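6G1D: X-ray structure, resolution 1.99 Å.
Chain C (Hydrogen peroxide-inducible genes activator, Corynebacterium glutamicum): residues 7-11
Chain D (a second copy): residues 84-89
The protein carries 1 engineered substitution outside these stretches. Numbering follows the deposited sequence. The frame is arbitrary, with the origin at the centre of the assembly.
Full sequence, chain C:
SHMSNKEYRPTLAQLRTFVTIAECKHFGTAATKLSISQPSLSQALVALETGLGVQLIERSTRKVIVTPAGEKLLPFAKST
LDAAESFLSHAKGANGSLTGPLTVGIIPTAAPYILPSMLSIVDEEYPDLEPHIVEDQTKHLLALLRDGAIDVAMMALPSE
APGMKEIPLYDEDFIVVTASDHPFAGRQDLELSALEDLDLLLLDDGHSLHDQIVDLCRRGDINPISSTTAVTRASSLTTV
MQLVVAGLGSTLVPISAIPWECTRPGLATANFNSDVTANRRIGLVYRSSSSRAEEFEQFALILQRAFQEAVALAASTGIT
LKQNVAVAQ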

ATOM      1  N   GLU C   7     -38.487 -31.622  13.703  1.00 87.25           N
ATOM      2  CA  GLU C   7     -37.940 -31.389  12.368  1.00 81.80           C
ATOM      3  C   GLU C   7     -36.407 -31.563  12.271  1.00 70.85           C
ATOM      4  O   GLU C   7     -35.695 -31.667  13.272  1.00 66.62           O
ATOM      5  CB  GLU C   7     -38.386 -30.008  11.806  1.00 82.52           C
ATOM      6  CG  GLU C   7     -39.523 -30.133  10.828  1.00 92.68           C
ATOM      7  CD  GLU C   7     -39.157 -30.841   9.516  1.00 99.16           C
ATOM      8  OE1 GLU C   7     -38.010 -30.708   9.022  1.00 76.57           O
ATOM      9  OE2 GLU C   7     -40.034 -31.549   8.969  1.00102.57           O
ATOM     10  N   TYR C   8     -35.931 -31.626  11.032  1.00 57.61           N
ATOM     11  CA  TYR C   8     -34.522 -31.887  10.757  1.00 60.63           C
ATOM     12  C   TYR C   8     -33.567 -30.793  11.242  1.00 56.80           C
ATOM     13  O   TYR C   8     -33.790 -29.606  10.999  1.00 56.93           O
ATOM     14  CB  TYR C   8     -34.318 -32.188   9.274  1.00 57.59           C
ATOM     15  CG  TYR C   8     -32.882 -32.224   8.881  1.00 57.54           C
ATOM     16  CD1 TYR C   8     -32.078 -33.346   9.153  1.00 55.64           C
ATOM     17  CD2 TYR C   8     -32.301 -31.117   8.262  1.00 53.87           C
ATOM     18  CE1 TYR C   8     -30.737 -33.355   8.794  1.00 54.28           C
ATOM     19  CE2 TYR C   8     -30.964 -31.116   7.893  1.00 54.61           C
ATOM     20  CZ  TYR C   8     -30.187 -32.228   8.152  1.00 52.38           C
ATOM     21  OH  TYR C   8     -28.866 -32.194   7.771  1.00 51.54           O
ATOM     22  N   ARG C   9     -32.511 -31.213  11.936  1.00 54.09           N
ATOM     23  CA  ARG C   9     -31.442 -30.318  12.400  1.00 52.55           C
ATOM     24  C   ARG C   9     -30.132 -30.889  11.897  1.00 50.79           C
ATOM     25  O   ARG C   9     -29.858 -32.028  12.142  1.00 58.60           O
ATOM     26  CB  ARG C   9     -31.413 -30.223  13.924  1.00 55.30           C
ATOM     27  CG  ARG C   9     -32.710 -29.714  14.566  1.00 62.45           C
ATOM     28  CD  ARG C   9     -32.496 -29.030  15.908  1.00 67.28           C
ATOM     29  NE  ARG C   9     -31.740 -27.780  15.752  1.00 74.13           N
ATOM     30  CZ  ARG C   9     -32.256 -26.556  15.601  1.00 75.12           C
ATOM     31  NH1 ARG C   9     -33.577 -26.354  15.610  1.00 70.64           N
ATOM     32  NH2 ARG C   9     -31.429 -25.514  15.435  1.00 69.28           N
ATOM     33  N   PRO C  10     -29.330 -30.104  11.156  1.00 48.85           N
ATOM     34  CA  PRO C  10     -28.038 -30.648  10.699  1.00 46.84           C
ATOM     35  C   PRO C  10     -27.094 -30.960  11.842  1.00 44.31           C
ATOM     36  O   PRO C  10     -27.170 -30.351  12.897  1.00 43.52           O
ATOM     37  CB  PRO C  10     -27.455 -29.541   9.792  1.00 42.47           C
ATOM     38  CG  PRO C  10     -28.317 -28.372   9.976  1.00 41.99           C
ATOM     39  CD  PRO C  10     -29.617 -28.792  10.558  1.00 43.57           C
ATOM     40  N   THR C  11     -26.256 -31.966  11.641  1.00 41.46           N
ATOM     41  CA  THR C  11     -25.216 -32.296  12.615  1.00 42.33           C
ATOM     42  C   THR C  11     -23.922 -31.616  12.194  1.00 41.42           C
ATOM     43  O   THR C  11     -23.731 -31.291  11.012  1.00 40.40           O
ATOM     44  CB  THR C  11     -24.963 -33.803  12.670  1.00 43.71           C
ATOM     45  OG1 THR C  11     -24.535 -34.236  11.383  1.00 43.16           O
ATOM     46  CG2 THR C  11     -26.242 -34.539  13.056  1.00 45.05           C
TER
ATOM     47  N   ALA D  84     -25.471 -22.407  14.008  1.00 40.88           N
ATOM     48  CA  ALA D  84     -26.204 -23.530  13.400  1.00 40.15           C
ATOM     49  C   ALA D  84     -27.631 -23.155  13.048  1.00 41.02           C
ATOM     50  O   ALA D  84     -28.112 -23.511  11.974  1.00 40.49           O
ATOM     51  CB  ALA D  84     -26.205 -24.745  14.331  1.00 39.97           C
ATOM     52  N   GLU D  85     -28.307 -22.420  13.940  1.00 47.03           N
ATOM     53  CA  GLU D  85     -29.662 -21.895  13.659  1.00 48.66           C
ATOM     54  C   GLU D  85     -29.636 -20.993  12.441  1.00 48.17           C
ATOM     55  O   GLU D  85     -30.512 -21.087  11.575  1.00 47.13           O
ATOM     56  CB  GLU D  85     -30.220 -21.129  14.872  1.00 55.29           C
ATOM     57  CG  GLU D  85     -31.727 -20.733  14.725  1.00 64.18           C
ATOM     58  CD  GLU D  85     -32.707 -21.767  14.026  1.00 72.50           C
ATOM     59  OE1 GLU D  85     -33.180 -21.472  12.891  1.00 61.66           O
ATOM     60  OE2 GLU D  85     -33.042 -22.873  14.557  1.00 73.74           O
ATOM     61  N   SER D  86     -28.635 -20.128  12.348  1.00 46.51           N
ATOM     62  CA  SER D  86     -28.527 -19.251  11.171  1.00 47.74           C
ATOM     63  C   SER D  86     -28.320 -20.031   9.870  1.00 44.74           C
ATOM     64  O   SER D  86     -28.890 -19.663   8.840  1.00 44.46           O
ATOM     65  CB  SER D  86     -27.405 -18.230  11.367  1.00 48.38           C
ATOM     66  OG  SER D  86     -27.318 -17.404  10.241  1.00 54.82           O
ATOM     67  N   PHE D  87     -27.539 -21.120   9.907  1.00 43.84           N
ATOM     68  CA  PHE D  87     -27.383 -21.981   8.718  1.00 42.32           C
ATOM     69  C   PHE D  87     -28.730 -22.539   8.300  1.00 42.41           C
ATOM     70  O   PHE D  87     -29.115 -22.473   7.115  1.00 41.90           O
ATOM     71  CB  PHE D  87     -26.398 -23.133   8.982  1.00 41.56           C
ATOM     72  CG  PHE D  87     -26.299 -24.104   7.858  1.00 40.30           C
ATOM     73  CD1 PHE D  87     -25.394 -23.894   6.833  1.00 39.58           C
ATOM     74  CD2 PHE D  87     -27.111 -25.240   7.813  1.00 40.03           C
ATOM     75  CE1 PHE D  87     -25.264 -24.811   5.801  1.00 38.68           C
ATOM     76  CE2 PHE D  87     -26.984 -26.152   6.778  1.00 39.11           C
ATOM     77  CZ  PHE D  87     -26.058 -25.943   5.766  1.00 38.62           C
ATOM     78  N   LEU D  88     -29.452 -23.084   9.277  1.00 42.15           N
ATOM     79  CA  LEU D  88     -30.719 -23.732   8.987  1.00 42.80           C
ATOM     80  C   LEU D  88     -31.758 -22.736   8.446  1.00 43.31           C
ATOM     81  O   LEU D  88     -32.448 -23.027   7.467  1.00 44.28           O
ATOM     82  CB  LEU D  88     -31.245 -24.435  10.261  1.00 43.36           C
ATOM     83  CG  LEU D  88     -32.533 -25.241  10.106  1.00 44.48           C
ATOM     84  CD1 LEU D  88     -32.438 -26.254   8.965  1.00 44.08           C
ATOM     85  CD2 LEU D  88     -32.858 -25.895  11.451  1.00 44.91           C
ATOM     86  N   SER D  89     -31.836 -21.569   9.082  1.00 44.07           N
ATOM     87  CA  SER D  89     -32.784 -20.513   8.660  1.00 45.21           C
ATOM     88  C   SER D  89     -32.491 -20.033   7.232  1.00 44.26           C
ATOM     89  O   SER D  89     -33.401 -19.877   6.422  1.00 44.56           O
ATOM     90  CB  SER D  89     -32.800 -19.339   9.668  1.00 46.90           C
ATOM     91  OG  SER D  89     -33.797 -18.412   9.332  1.00 58.99           O
TER

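How does the contact begin along chain C? E7(C) itself stays out of reach of the helix on chain D, and it turns its carboxylate back on its own chain, where OE1 accepts a hydrogen bond of 3.0 Å from the backbone N of Y8(C). Y8(C) then makes the first approach, and it does so with its backbone: the carbonyl O of Y8(C) lies 3.9 Å from CD2 of L88(D), a packing contact with a methyl group. The closest approach of the tyrosine side chain is CD2 of Y8(C) to CD1 of L88(D), 4.9 Å, and its hydroxyl is hydrogen-bonded elsewhere in the structure.

What does R9(C) add? It supplies the one hydrogen bond between the two stretches, which is also a salt bridge: NH2 of R9(C) donates to OE2 of E85(D) at 3.2 Å, with an N-H...acceptor angle of 161°. The CA-to-CB bonds of both residues point sideways, so each relies on a long side chain to bring its charge to the meeting point. In R9(C) the chain runs through m, t and p rotamers; in E85(D) chi1 is t and chi2 is p. The carboxylate oxygen sits at the edge of the guanidinium, near its plane, where the N-H groups point. One face of the same group is left for L88(D), whose CD2 lies 4.2 Å from CZ of R9(C). A flat cation can thus meet an acid at its edge and a methyl group over its face, while both charged residues remain exposed to solvent.

Where is the apolar part of the contact? It centres on P10(C), a buried residue whose CA-to-CB bond points toward the helix. Its CG packs 4.0 Å from CD2 of F87(D), approaching the ring obliquely, and its CD lies 4.1 Å from CD1 of L88(D). The compact pyrrolidine ring offers carbon to both neighbours. L88(D) has the largest covered area of any residue here, 66 Å² of its surface, and its branched end suits that role: its two methyls both lie against Y8(C) O and the proline CD, and CD2 also covers the guanidinium of R9(C).

How do the two stretches frame this small interface? The chain D stretch is helical throughout, part of a longer helix, with L88(D) N hydrogen-bonded to A84(D) O at 3.0 Å, and F87(D) and L88(D) are neighbours whose CA-to-CB bonds both point toward the chain C stretch. In chain C, T11(C) is already out of reach; it occupies an N-cap position, its side chain capping a backbone N just beyond the stretch. Altogether 256 Å² is buried, counting both sides.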